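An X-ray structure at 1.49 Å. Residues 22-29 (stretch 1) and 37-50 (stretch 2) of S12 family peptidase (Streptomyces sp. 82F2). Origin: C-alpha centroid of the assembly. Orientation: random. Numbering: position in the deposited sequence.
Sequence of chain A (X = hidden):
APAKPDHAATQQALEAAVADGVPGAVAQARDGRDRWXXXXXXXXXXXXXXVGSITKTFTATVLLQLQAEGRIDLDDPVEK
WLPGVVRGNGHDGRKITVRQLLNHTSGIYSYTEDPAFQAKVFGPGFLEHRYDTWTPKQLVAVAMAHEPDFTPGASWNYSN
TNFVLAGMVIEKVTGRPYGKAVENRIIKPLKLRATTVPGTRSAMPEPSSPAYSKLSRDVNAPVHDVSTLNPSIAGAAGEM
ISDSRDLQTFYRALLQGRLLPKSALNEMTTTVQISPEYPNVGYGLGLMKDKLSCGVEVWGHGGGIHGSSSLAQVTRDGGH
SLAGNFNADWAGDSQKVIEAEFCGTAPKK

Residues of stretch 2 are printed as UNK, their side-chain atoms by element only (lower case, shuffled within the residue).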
# COMPACT_ATOMS: atom_id res chain seq x y z
N VAL A 22 11.47 -0.57 -17.68
CA VAL A 22 11.22 -1.62 -16.70
C VAL A 22 11.85 -2.94 -17.15
O VAL A 22 11.52 -3.45 -18.22
CB VAL A 22 9.70 -1.84 -16.46
CG1 VAL A 22 9.45 -3.03 -15.53
CG2 VAL A 22 9.09 -0.59 -15.87
N PRO A 23 12.74 -3.54 -16.33
CA PRO A 23 13.31 -4.82 -16.78
C PRO A 23 12.30 -5.95 -16.95
O PRO A 23 12.40 -6.74 -17.88
CB PRO A 23 14.35 -5.13 -15.69
CG PRO A 23 14.80 -3.77 -15.23
CD PRO A 23 13.50 -2.98 -15.20
N GLY A 24 11.33 -6.04 -16.05
CA GLY A 24 10.32 -7.06 -16.12
C GLY A 24 9.00 -6.60 -15.51
O GLY A 24 8.98 -6.10 -14.38
N ALA A 25 7.92 -6.75 -16.27
CA ALA A 25 6.59 -6.34 -15.87
C ALA A 25 5.68 -7.55 -15.83
O ALA A 25 5.74 -8.43 -16.69
CB ALA A 25 6.05 -5.31 -16.86
N VAL A 26 4.82 -7.61 -14.83
CA VAL A 26 3.83 -8.68 -14.71
C VAL A 26 2.48 -8.10 -14.30
O VAL A 26 2.42 -7.14 -13.53
CB VAL A 26 4.27 -9.76 -13.68
CG1 VAL A 26 4.59 -9.13 -12.32
CG2 VAL A 26 3.23 -10.86 -13.53
N ALA A 27 1.41 -8.70 -14.81
CA ALA A 27 0.06 -8.38 -14.34
C ALA A 27 -0.81 -9.60 -14.48
O ALA A 27 -0.53 -10.51 -15.29
CB ALA A 27 -0.55 -7.20 -15.09
N GLN A 28 -1.83 -9.66 -13.63
CA GLN A 28 -2.91 -10.61 -13.80
C GLN A 28 -4.21 -9.85 -13.69
O GLN A 28 -4.28 -8.82 -13.03
CB GLN A 28 -2.87 -11.71 -12.75
CG GLN A 28 -1.68 -12.65 -12.87
CD GLN A 28 -1.67 -13.70 -11.77
OE1 GLN A 28 -2.72 -14.05 -11.22
NE2 GLN A 28 -0.49 -14.23 -11.44
N ALA A 29 -5.25 -10.39 -14.32
CA ALA A 29 -6.55 -9.74 -14.31
C ALA A 29 -7.64 -10.78 -14.39
O ALA A 29 -7.41 -11.90 -14.83
CB ALA A 29 -6.67 -8.76 -15.48
N UNK A 37 -2.99 -13.95 -17.21
CA UNK A 37 -1.66 -13.63 -16.72
C UNK A 37 -0.82 -13.14 -17.89
O UNK A 37 -0.78 -13.76 -18.97
c UNK A 37 -0.98 -14.86 -16.10
o UNK A 37 -1.73 -15.33 -14.97
c UNK A 37 0.45 -14.52 -15.64
N UNK A 38 -0.13 -12.03 -17.68
CA UNK A 38 0.73 -11.46 -18.69
C UNK A 38 2.07 -11.03 -18.14
O UNK A 38 2.17 -10.60 -16.99
N UNK A 39 3.10 -11.15 -18.97
CA UNK A 39 4.44 -10.69 -18.64
C UNK A 39 5.06 -10.00 -19.83
O UNK A 39 4.72 -10.32 -20.98
c UNK A 39 5.37 -11.84 -18.22
o UNK A 39 5.38 -12.84 -19.26
c UNK A 39 4.91 -12.48 -16.93
N UNK A 40 5.99 -9.09 -19.56
CA UNK A 40 6.85 -8.52 -20.59
C UNK A 40 8.25 -8.35 -20.01
O UNK A 40 8.43 -8.22 -18.78
c UNK A 40 6.31 -7.21 -21.09
N UNK A 41 9.26 -8.36 -20.87
CA UNK A 41 10.64 -8.31 -20.42
C UNK A 41 11.01 -9.61 -19.72
O UNK A 41 10.53 -10.69 -20.06
N UNK A 42 11.86 -9.49 -18.71
CA UNK A 42 12.32 -10.63 -17.94
C UNK A 42 11.52 -10.75 -16.65
O UNK A 42 11.80 -10.09 -15.65
c UNK A 42 13.81 -10.50 -17.66
o UNK A 42 14.05 -12.17 -20.68
o UNK A 42 14.84 -13.06 -18.82
c UNK A 42 14.69 -10.69 -18.91
c UNK A 42 14.52 -12.08 -19.51
N UNK A 43 10.51 -11.61 -16.68
CA UNK A 43 9.55 -11.68 -15.59
C UNK A 43 8.71 -12.92 -15.69
O UNK A 43 8.42 -13.39 -16.81
n UNK A 43 7.78 -8.72 -10.02
c UNK A 43 9.18 -9.48 -13.36
c UNK A 43 8.64 -10.45 -15.63
c UNK A 43 8.09 -10.07 -14.27
n UNK A 43 7.95 -7.37 -11.84
n UNK A 43 8.75 -9.54 -11.95
c UNK A 43 8.16 -8.54 -11.29
N UNK A 44 8.33 -13.47 -14.54
CA UNK A 44 7.43 -14.62 -14.47
C UNK A 44 6.04 -14.21 -14.00
O UNK A 44 5.88 -13.30 -13.18
N UNK A 45 5.01 -14.88 -14.52
CA UNK A 45 3.65 -14.45 -14.26
C UNK A 45 3.22 -14.63 -12.82
O UNK A 45 2.33 -13.93 -12.36
N UNK A 46 3.85 -15.56 -12.11
CA UNK A 46 3.57 -15.83 -10.70
C UNK A 46 4.60 -15.18 -9.76
O UNK A 46 4.66 -15.51 -8.57
c UNK A 46 3.51 -17.33 -10.47
o UNK A 46 1.22 -17.47 -11.20
o UNK A 46 2.62 -19.00 -11.93
c UNK A 46 2.36 -17.98 -11.25
N UNK A 47 5.38 -14.25 -10.29
CA UNK A 47 6.40 -13.58 -9.46
C UNK A 47 5.78 -12.92 -8.24
O UNK A 47 4.72 -12.26 -8.31
c UNK A 47 7.21 -12.54 -10.23
o UNK A 47 8.41 -14.40 -11.17
o UNK A 47 8.93 -12.36 -11.85
c UNK A 47 8.27 -13.15 -11.15
N UNK A 48 6.47 -13.09 -7.13
CA UNK A 48 6.11 -12.44 -5.87
C UNK A 48 6.94 -11.18 -5.76
O UNK A 48 8.09 -11.13 -6.20
c UNK A 48 6.37 -13.41 -4.71
n UNK A 48 4.82 -16.87 -4.05
c UNK A 48 5.50 -14.67 -4.82
n UNK A 48 5.19 -18.05 -2.12
c UNK A 48 4.63 -17.95 -3.29
n UNK A 48 3.85 -18.93 -3.72
c UNK A 48 5.65 -15.72 -3.71
N UNK A 49 6.36 -10.16 -5.15
CA UNK A 49 6.99 -8.85 -5.08
C UNK A 49 6.55 -8.11 -3.83
O UNK A 49 5.52 -8.42 -3.21
o UNK A 49 1.27 -8.14 -8.18
c UNK A 49 4.80 -9.02 -7.71
c UNK A 49 3.49 -9.05 -8.17
c UNK A 49 2.58 -8.13 -7.71
c UNK A 49 5.22 -8.07 -6.81
c UNK A 49 4.30 -7.15 -6.37
c UNK A 49 6.67 -8.03 -6.34
c UNK A 49 2.98 -7.18 -6.80
N UNK A 50 7.36 -7.15 -3.44
CA UNK A 50 7.06 -6.25 -2.34
C UNK A 50 5.95 -5.32 -2.76
O UNK A 50 6.13 -4.50 -3.67
c UNK A 50 11.96 -7.18 0.28
n UNK A 50 13.06 -7.91 0.37
c UNK A 50 8.32 -5.47 -1.99
n UNK A 50 11.82 -6.32 -0.72
c UNK A 50 9.50 -6.35 -1.57
c UNK A 50 10.62 -5.51 -0.94
n UNK A 50 11.04 -7.31 1.20
O HOH W 1 0.06 -16.17 -9.24

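Position 37 carries one carbon bonded to one oxygen and one carbon, a branched hydroxyl side chain that identifies Thr37. Its OG1 lies 3.4 Å from Gln28 CG, on the sheet face where both side chains project. Position 38 has no side-chain atoms and is Gly38. It forms a hydrogen-bonded antiparallel pair with Ala27: Gly38 N donates to Ala27 O at 2.9 Å and Ala27 N to Gly38 O at 3.0 Å.

Position 39 repeats the pattern of a carbon bearing one oxygen and one carbon, hence Thr39; its CG2 is 4.1 Å from Val26 CG2. Position 40 has a single side-chain carbon, so it is Ala40. Its backbone closes a second two-bond ring, Ala25 N to Ala40 O and Ala40 N to Ala25 O, both 3.0 Å.

Position 41 lacks side-chain atoms and is Gly41. Its phi of 69° favours glycine, and an ideal CB would fall 2.3 Å from Pro23 O, a clash. Position 42 has three carbons in a chain, the last carrying two oxygens: Glu42. The side chain leads away, whereas Glu42 N donates to Pro23 O at 2.9 Å.

Position 43 shows three carbons, a nitrogen, and a carbon bearing two more nitrogens, the guanidinium of Arg43. NH1 donates to Gly24 O at 3.0 Å, with the oxygen near the guanidinium plane, while Val26 CG1 covers one face, 3.8 Å from Arg43 CZ. Position 44 is bare, so Gly44; its O lies 3.6 Å from Val26 CG2. Position 45 is bare as well, and an ideal CB there would clash with Thr37 CG2 at 2.4 Å, consistent with Gly45. Its carbonyl O accepts from Gln28 NE2 at 3.0 Å and is 3.4 Å from Val26 CG2.

Position 46 has two carbons, the second with two oxygens: Asp46. A water links it to stretch 1, donating to Asp46 OD1 (2.6 Å) and accepting from Gln28 NE2 (3.0 Å). Position 47 has the same composition, Asp47, but turns to its own stretch: OD2 forms a salt bridge with Arg43 NE at 2.8 Å and accepts from Gly44 N at 3.0 Å. Asp47 N to Gly44 O, 3.1 Å, closes a type I turn.

Position 48 has three carbons, a nitrogen and a carbon with two nitrogens, Arg48, and touches nothing of stretch 1. Position 49 has one carbon leading to a six-carbon ring with one oxygen, Tyr49; its CE1 is 4.3 Å from Val26 CG1. Position 50 has the same guanidinium pattern, Arg50, and is out of reach.

The contact works by two means. Antiparallel backbone pairing, at 171° between strand directions, sets the register from Gly24 to Gln28. The chain beyond the strand then folds back over Val26, which has the largest covered area (99 Å²), while Arg43 and the Gly45 carbonyl bind Gly24 and Gln28. Altogether 583 Å² is buried.

Stretch 2, residues 37-50: TGTAGERGGDDRYR
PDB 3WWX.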